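Local coordinates for CRISPR-associated protein CasA/Cse1 (Thermus thermophilus, PDB 4AN8), which is a subunit of the type I-E Cascade ribonucleoprotein complex, which uses CRISPR RNA to target invading nucleic acids in bacterial adaptive immunity, at residues P107-L112 with V221-L226; V252-L255 with G260-F263. One frame throughout, in Å; residues are numbered along the deposited sequence.

Interaction 1 (P107-L112 with V221-L226)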
ATOM      1  N   PRO A 107     -28.977  15.268   2.693  1.00 31.71           N
ATOM      2  CA  PRO A 107     -29.858  15.027   3.847  1.00 31.71           C
ATOM      3  C   PRO A 107     -30.169  13.546   4.077  1.00 31.71           C
ATOM      4  O   PRO A 107     -30.495  13.196   5.202  1.00 31.71           O
ATOM      5  CB  PRO A 107     -31.134  15.795   3.483  1.00 41.39           C
ATOM      6  CG  PRO A 107     -31.134  15.842   1.996  1.00 41.39           C
ATOM      7  CD  PRO A 107     -29.683  15.913   1.570  1.00 41.39           C
ATOM      8  N   GLU A 108     -30.036  12.704   3.050  1.00 33.71           N
ATOM      9  CA  GLU A 108     -30.441  11.303   3.122  1.00 33.71           C
ATOM     10  C   GLU A 108     -29.309  10.294   2.922  1.00 33.71           C
ATOM     11  O   GLU A 108     -29.300   9.224   3.551  1.00 33.71           O
ATOM     12  CB  GLU A 108     -31.540  11.013   2.094  1.00100.06           C
ATOM     13  CG  GLU A 108     -32.885  11.642   2.410  1.00100.06           C
ATOM     14  CD  GLU A 108     -33.524  11.048   3.651  1.00100.06           C
ATOM     15  OE1 GLU A 108     -33.575   9.802   3.758  1.00100.06           O
ATOM     16  OE2 GLU A 108     -33.969  11.827   4.523  1.00100.06           O
ATOM     17  N   ALA A 109     -28.380  10.603   2.023  1.00 22.74           N
ATOM     18  CA  ALA A 109     -27.360   9.629   1.635  1.00 22.74           C
ATOM     19  C   ALA A 109     -25.971  10.248   1.392  1.00 22.74           C
ATOM     20  O   ALA A 109     -25.391  10.066   0.335  1.00 22.74           O
ATOM     21  CB  ALA A 109     -27.822   8.878   0.403  1.00 27.69           C
ATOM     22  N   PRO A 110     -25.425  10.959   2.380  1.00 22.05           N
ATOM     23  CA  PRO A 110     -24.111  11.543   2.099  1.00 22.05           C
ATOM     24  C   PRO A 110     -23.071  10.440   1.834  1.00 22.05           C
ATOM     25  O   PRO A 110     -23.151   9.366   2.424  1.00 22.05           O
ATOM     26  CB  PRO A 110     -23.794  12.338   3.367  1.00 20.97           C
ATOM     27  CG  PRO A 110     -24.600  11.617   4.488  1.00 20.97           C
ATOM     28  CD  PRO A 110     -25.809  11.019   3.807  1.00 20.97           C
ATOM     29  N   PHE A 111     -22.135  10.701   0.927  1.00 19.11           N
ATOM     30  CA  PHE A 111     -21.174   9.706   0.470  1.00 19.11           C
ATOM     31  C   PHE A 111     -20.313   9.132   1.616  1.00 19.11           C
ATOM     32  O   PHE A 111     -19.646   9.875   2.366  1.00 19.11           O
ATOM     33  CB  PHE A 111     -20.300  10.333  -0.637  1.00 21.11           C
ATOM     34  CG  PHE A 111     -19.278   9.403  -1.193  1.00 21.11           C
ATOM     35  CD1 PHE A 111     -19.619   8.484  -2.170  1.00 21.11           C
ATOM     36  CD2 PHE A 111     -17.979   9.417  -0.713  1.00 21.11           C
ATOM     37  CE1 PHE A 111     -18.684   7.617  -2.664  1.00 21.11           C
ATOM     38  CE2 PHE A 111     -17.045   8.556  -1.208  1.00 21.11           C
ATOM     39  CZ  PHE A 111     -17.397   7.656  -2.189  1.00 21.11           C
ATOM     40  N   LEU A 112     -20.345   7.818   1.761  1.00 22.59           N
ATOM     41  CA  LEU A 112     -19.557   7.107   2.785  1.00 22.59           C
ATOM     42  C   LEU A 112     -19.804   7.586   4.222  1.00 22.59           C
ATOM     43  O   LEU A 112     -18.938   7.454   5.081  1.00 22.59           O
ATOM     44  CB  LEU A 112     -18.057   7.184   2.459  1.00 28.43           C
ATOM     45  CG  LEU A 112     -17.377   5.902   1.958  1.00 28.43           C
ATOM     46  CD1 LEU A 112     -17.728   4.661   2.801  1.00 28.43           C
ATOM     47  CD2 LEU A 112     -17.716   5.640   0.521  1.00 28.43           C
ATOM     48  N   VAL A 221     -26.055   0.055  -2.200  1.00 22.32           N
ATOM     49  CA  VAL A 221     -26.912  -0.474  -1.155  1.00 22.32           C
ATOM     50  C   VAL A 221     -27.500   0.721  -0.382  1.00 22.32           C
ATOM     51  O   VAL A 221     -27.055   1.857  -0.552  1.00 22.32           O
ATOM     52  CB  VAL A 221     -26.156  -1.472  -0.227  1.00 30.80           C
ATOM     53  CG1 VAL A 221     -25.574  -2.619  -1.031  1.00 30.80           C
ATOM     54  CG2 VAL A 221     -25.054  -0.789   0.555  1.00 30.80           C
ATOM     55  N   PRO A 222     -28.539   0.476   0.427  1.00 28.64           N
ATOM     56  CA  PRO A 222     -29.217   1.608   1.064  1.00 28.64           C
ATOM     57  C   PRO A 222     -28.299   2.322   2.052  1.00 28.64           C
ATOM     58  O   PRO A 222     -27.416   1.683   2.640  1.00 28.64           O
ATOM     59  CB  PRO A 222     -30.387   0.945   1.810  1.00 28.34           C
ATOM     60  CG  PRO A 222     -30.579  -0.365   1.156  1.00 28.34           C
ATOM     61  CD  PRO A 222     -29.214  -0.808   0.699  1.00 28.34           C
ATOM     62  N   PRO A 223     -28.493   3.635   2.223  1.00 27.04           N
ATOM     63  CA  PRO A 223     -27.639   4.413   3.128  1.00 27.04           C
ATOM     64  C   PRO A 223     -27.704   3.845   4.532  1.00 27.04           C
ATOM     65  O   PRO A 223     -28.698   3.249   4.919  1.00 27.04           O
ATOM     66  CB  PRO A 223     -28.239   5.823   3.081  1.00 26.85           C
ATOM     67  CG  PRO A 223     -29.536   5.698   2.344  1.00 26.85           C
ATOM     68  CD  PRO A 223     -29.459   4.475   1.499  1.00 26.85           C
ATOM     69  N   LEU A 224     -26.631   3.994   5.284  1.00 28.90           N
ATOM     70  CA  LEU A 224     -26.569   3.395   6.602  1.00 28.90           C
ATOM     71  C   LEU A 224     -27.156   4.373   7.571  1.00 28.90           C
ATOM     72  O   LEU A 224     -27.002   5.577   7.385  1.00 28.90           O
ATOM     73  CB  LEU A 224     -25.115   3.085   6.972  1.00 37.82           C
ATOM     74  CG  LEU A 224     -24.401   2.078   6.061  1.00 37.82           C
ATOM     75  CD1 LEU A 224     -22.899   2.027   6.370  1.00 37.82           C
ATOM     76  CD2 LEU A 224     -25.026   0.703   6.186  1.00 37.82           C
ATOM     77  N   ARG A 225     -27.822   3.865   8.604  1.00 26.46           N
ATOM     78  CA  ARG A 225     -28.410   4.725   9.637  1.00 26.46           C
ATOM     79  C   ARG A 225     -27.792   4.417  10.994  1.00 26.46           C
ATOM     80  O   ARG A 225     -27.277   3.311  11.216  1.00 26.46           O
ATOM     81  CB  ARG A 225     -29.914   4.531   9.671  1.00 50.19           C
ATOM     82  CG  ARG A 225     -30.591   4.874   8.354  1.00 50.19           C
ATOM     83  CD  ARG A 225     -30.592   6.381   8.139  1.00 50.19           C
ATOM     84  NE  ARG A 225     -31.341   6.771   6.948  1.00 50.19           N
ATOM     85  CZ  ARG A 225     -30.824   7.452   5.924  1.00 50.19           C
ATOM     86  NH1 ARG A 225     -29.548   7.830   5.950  1.00 50.19           N
ATOM     87  NH2 ARG A 225     -31.587   7.758   4.878  1.00 50.19           N
ATOM     88  N   LEU A 226     -27.825   5.378  11.904  1.00 21.72           N
ATOM     89  CA  LEU A 226     -27.206   5.176  13.205  1.00 21.72           C
ATOM     90  C   LEU A 226     -27.764   3.939  13.915  1.00 21.72           C
ATOM     91  O   LEU A 226     -27.004   3.147  14.520  1.00 21.72           O
ATOM     92  CB  LEU A 226     -27.385   6.421  14.081  1.00 26.02           C
ATOM     93  CG  LEU A 226     -26.750   6.246  15.469  1.00 26.02           C
ATOM     94  CD1 LEU A 226     -25.286   5.725  15.371  1.00 26.02           C
ATOM     95  CD2 LEU A 226     -26.813   7.532  16.246  1.00 26.02           C
TER

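Interaction 2 (V252-L255 with G260-F263)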
ATOM      1  N   VAL A 252     -19.310   8.157   9.999  1.00 14.93           N
ATOM      2  CA  VAL A 252     -18.816   9.523   9.956  1.00 14.36           C
ATOM      3  C   VAL A 252     -19.895  10.386   9.365  1.00 13.58           C
ATOM      4  O   VAL A 252     -20.606   9.967   8.443  1.00 15.62           O
ATOM      5  CB  VAL A 252     -17.559   9.656   9.057  1.00 15.06           C
ATOM      6  CG1 VAL A 252     -17.163  11.127   8.922  1.00 15.06           C
ATOM      7  CG2 VAL A 252     -16.398   8.822   9.605  1.00 15.06           C
ATOM      8  N   ARG A 253     -20.037  11.594   9.899  1.00 26.74           N
ATOM      9  CA  ARG A 253     -20.834  12.607   9.225  1.00 27.16           C
ATOM     10  C   ARG A 253     -20.156  13.965   9.296  1.00 26.02           C
ATOM     11  O   ARG A 253     -20.227  14.651  10.334  1.00 27.46           O
ATOM     12  CB  ARG A 253     -22.237  12.724   9.810  1.00 43.72           C
ATOM     13  CG  ARG A 253     -23.237  13.091   8.747  1.00 43.72           C
ATOM     14  CD  ARG A 253     -24.002  14.349   9.065  1.00 43.72           C
ATOM     15  NE  ARG A 253     -24.769  14.245  10.299  1.00 43.72           N
ATOM     16  CZ  ARG A 253     -25.495  15.237  10.805  1.00 43.72           C
ATOM     17  NH1 ARG A 253     -25.559  16.403  10.175  1.00 43.72           N
ATOM     18  NH2 ARG A 253     -26.159  15.065  11.936  1.00 43.72           N
ATOM     19  N   LEU A 254     -19.513  14.347   8.196  1.00 21.62           N
ATOM     20  CA  LEU A 254     -18.857  15.649   8.121  1.00 20.71           C
ATOM     21  C   LEU A 254     -19.894  16.745   8.308  1.00 21.79           C
ATOM     22  O   LEU A 254     -20.976  16.680   7.742  1.00 21.97           O
ATOM     23  CB  LEU A 254     -18.181  15.823   6.773  1.00 18.53           C
ATOM     24  CG  LEU A 254     -17.236  14.694   6.413  1.00 18.53           C
ATOM     25  CD1 LEU A 254     -16.752  14.886   4.982  1.00 18.53           C
ATOM     26  CD2 LEU A 254     -16.056  14.588   7.408  1.00 18.53           C
ATOM     27  N   LEU A 255     -19.551  17.746   9.106  1.00 25.59           N
ATOM     28  CA  LEU A 255     -20.431  18.881   9.333  1.00 26.46           C
ATOM     29  C   LEU A 255     -19.984  20.095   8.480  1.00 25.83           C
ATOM     30  O   LEU A 255     -18.830  20.527   8.541  1.00 27.12           O
ATOM     31  CB  LEU A 255     -20.449  19.235  10.833  1.00 23.93           C
ATOM     32  CG  LEU A 255     -20.760  18.075  11.803  1.00 23.93           C
ATOM     33  CD1 LEU A 255     -20.896  18.560  13.272  1.00 23.93           C
ATOM     34  CD2 LEU A 255     -22.013  17.323  11.358  1.00 23.93           C
ATOM     35  N   GLY A 260     -16.576  24.829   4.218  1.00 34.99           N
ATOM     36  CA  GLY A 260     -15.521  23.946   4.673  1.00 34.99           C
ATOM     37  C   GLY A 260     -15.963  23.077   5.842  1.00 34.99           C
ATOM     38  O   GLY A 260     -17.130  23.096   6.265  1.00 34.99           O
ATOM     39  N   VAL A 261     -15.017  22.313   6.378  1.00 26.35           N
ATOM     40  CA  VAL A 261     -15.321  21.373   7.448  1.00 26.35           C
ATOM     41  C   VAL A 261     -14.310  21.504   8.576  1.00 26.35           C
ATOM     42  O   VAL A 261     -13.104  21.551   8.333  1.00 26.35           O
ATOM     43  CB  VAL A 261     -15.293  19.904   6.932  1.00 17.54           C
ATOM     44  CG1 VAL A 261     -15.353  18.931   8.098  1.00 17.54           C
ATOM     45  CG2 VAL A 261     -16.424  19.663   5.943  1.00 17.54           C
ATOM     46  N   ARG A 262     -14.811  21.551   9.807  1.00 22.45           N
ATOM     47  CA  ARG A 262     -13.961  21.507  10.993  1.00 22.45           C
ATOM     48  C   ARG A 262     -14.229  20.276  11.855  1.00 22.45           C
ATOM     49  O   ARG A 262     -13.314  19.745  12.467  1.00 22.45           O
ATOM     50  CB  ARG A 262     -14.159  22.757  11.860  1.00 33.86           C
ATOM     51  CG  ARG A 262     -13.673  24.071  11.257  1.00 33.86           C
ATOM     52  CD  ARG A 262     -13.917  25.246  12.235  1.00 33.86           C
ATOM     53  NE  ARG A 262     -13.330  26.484  11.749  1.00 33.86           N
ATOM     54  CZ  ARG A 262     -13.975  27.386  11.017  1.00 33.86           C
ATOM     55  NH1 ARG A 262     -15.254  27.210  10.696  1.00 33.86           N
ATOM     56  NH2 ARG A 262     -13.338  28.474  10.610  1.00 33.86           N
ATOM     57  N   PHE A 263     -15.494  19.865  11.931  1.00 21.22           N
ATOM     58  CA  PHE A 263     -15.958  18.828  12.855  1.00 21.22           C
ATOM     59  C   PHE A 263     -16.814  17.759  12.177  1.00 21.22           C
ATOM     60  O   PHE A 263     -17.304  17.943  11.064  1.00 21.22           O
ATOM     61  CB  PHE A 263     -16.773  19.450  14.011  1.00 28.78           C
ATOM     62  CG  PHE A 263     -15.985  20.383  14.865  1.00 28.78           C
ATOM     63  CD1 PHE A 263     -15.134  19.899  15.835  1.00 28.78           C
ATOM     64  CD2 PHE A 263     -16.082  21.746  14.687  1.00 28.78           C
ATOM     65  CE1 PHE A 263     -14.389  20.761  16.626  1.00 28.78           C
ATOM     66  CE2 PHE A 263     -15.335  22.610  15.464  1.00 28.78           C
ATOM     67  CZ  PHE A 263     -14.481  22.111  16.431  1.00 28.78           C
TER

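Interaction 1 (P107-L112 with V221-L226)
Ala-109 and Pro-223 mark the nearest approach of two loop segments, neither of them regular helix or strand, with their CA atoms 5.4 Å apart. No backbone-to-backbone hydrogen bond joins 107-112 to 221-226; the contact is made where one backbone carbonyl, that of Glu-108, faces the side chains of Pro-223 and Arg-225. The guanidinium of Arg-225 arrives end-on and grips that single oxygen with both terminal nitrogens. NH1 of Arg-225 lies 2.8 Å from Glu-108 O with an N-H...O angle of 152°, while NH2 of Arg-225 reaches the same Glu-108 O at 3.0 Å over a more bent path. The oxygen sits at the edge of the guanidinium, almost exactly in its plane, whereas both donors are tilted somewhat out of the carbonyl plane. Arg-225 gets there through a chain bent about CB-CG (chi2 -72°) and extended about CG-CD, which carries the group across to the other loop. From Glu-108 a second acceptor joins in: its OE1 forms a salt bridge of 3.1 Å with Arg-225 NH2. The carboxylate stands nearly perpendicular to the guanidinium, 88° between planes, so this is not the flat, two-pronged pairing of the two groups. Beside the polar group the ring of Pro-223 packs on the first loop, its CB 3.6 Å from Glu-108 O and 4.1 Å from Ala-109 CB. The Arg-225 side chain also touches Ala-115 and Asp-116, in the loop that continues from 107-112. With one carbonyl holding two N-H groups, the guanidinium is fixed in position by the backbone of the partner loop; Glu-108 as a residue is exposed and poorly ordered, so its salt bridge probably contributes less to that hold than the two bonds to the carbonyl.

Interaction 2 (V252-L255 with G260-F263)
Leu-255 faces Phe-263 across two strand ends whose axes come within 6.3 Å and run at 123° to each other, well short of straight antiparallel. Its backbone N donates to Phe-263 O at 3.0 Å, the one hydrogen bond between 252-255 and 260-263. The side chain then starts over the same carbonyl: CB of Leu-255 is 3.4 Å from Phe-263 O. Since CG stands beside the backbone N (chi1 -52°), it too stays near that oxygen, 3.5 Å from Phe-263 O. Beyond the branch the two methyls part. CD1 of Leu-255 meets Phe-263 CB at 4.3 Å, whereas CD2 turns back along its own strand and lies 3.7 Å above the guanidinium plane of Arg-253, toward its rim; that guanidinium bonds to the backbone carbonyl of Leu-117. On the other side of the strands, Val-261 sets CG2 3.6 Å from Leu-255 O and also against CB of Leu-254. Leu-254 and Val-261 both pack on Ala-157 of helix 154-167 and on Phe-105, so this side is buried. Arg-262, pointing away from the partner strand, forms a salt bridge with Glu-257 in the connecting turn. Backbone pairing of Arg-253 with Gly-265 continues the ladder, making this the turn end of a twisted antiparallel beta hairpin.

How the interactions relate
Along the chain the two contacts come in series: interaction 1 closes at Leu-226 before interaction 2 opens at Val-252. Their centres lie 15 Å apart on the same side of the chain's centre, and their nearest atoms, about 5 Å apart, do not touch. Interaction 1 joins two loops separated by 108 residues, while interaction 2 is local to the hairpin of strands 250-256 and 261-273. The loop between helix 88-98 and strand 123-124 serves both, since its Gln-113 bonds to Phe-111 O and Leu-254 N, and Val-114 pairs with Val-252. Through that loop, the long-range contact and the local hairpin are tied into the same part of Cse1.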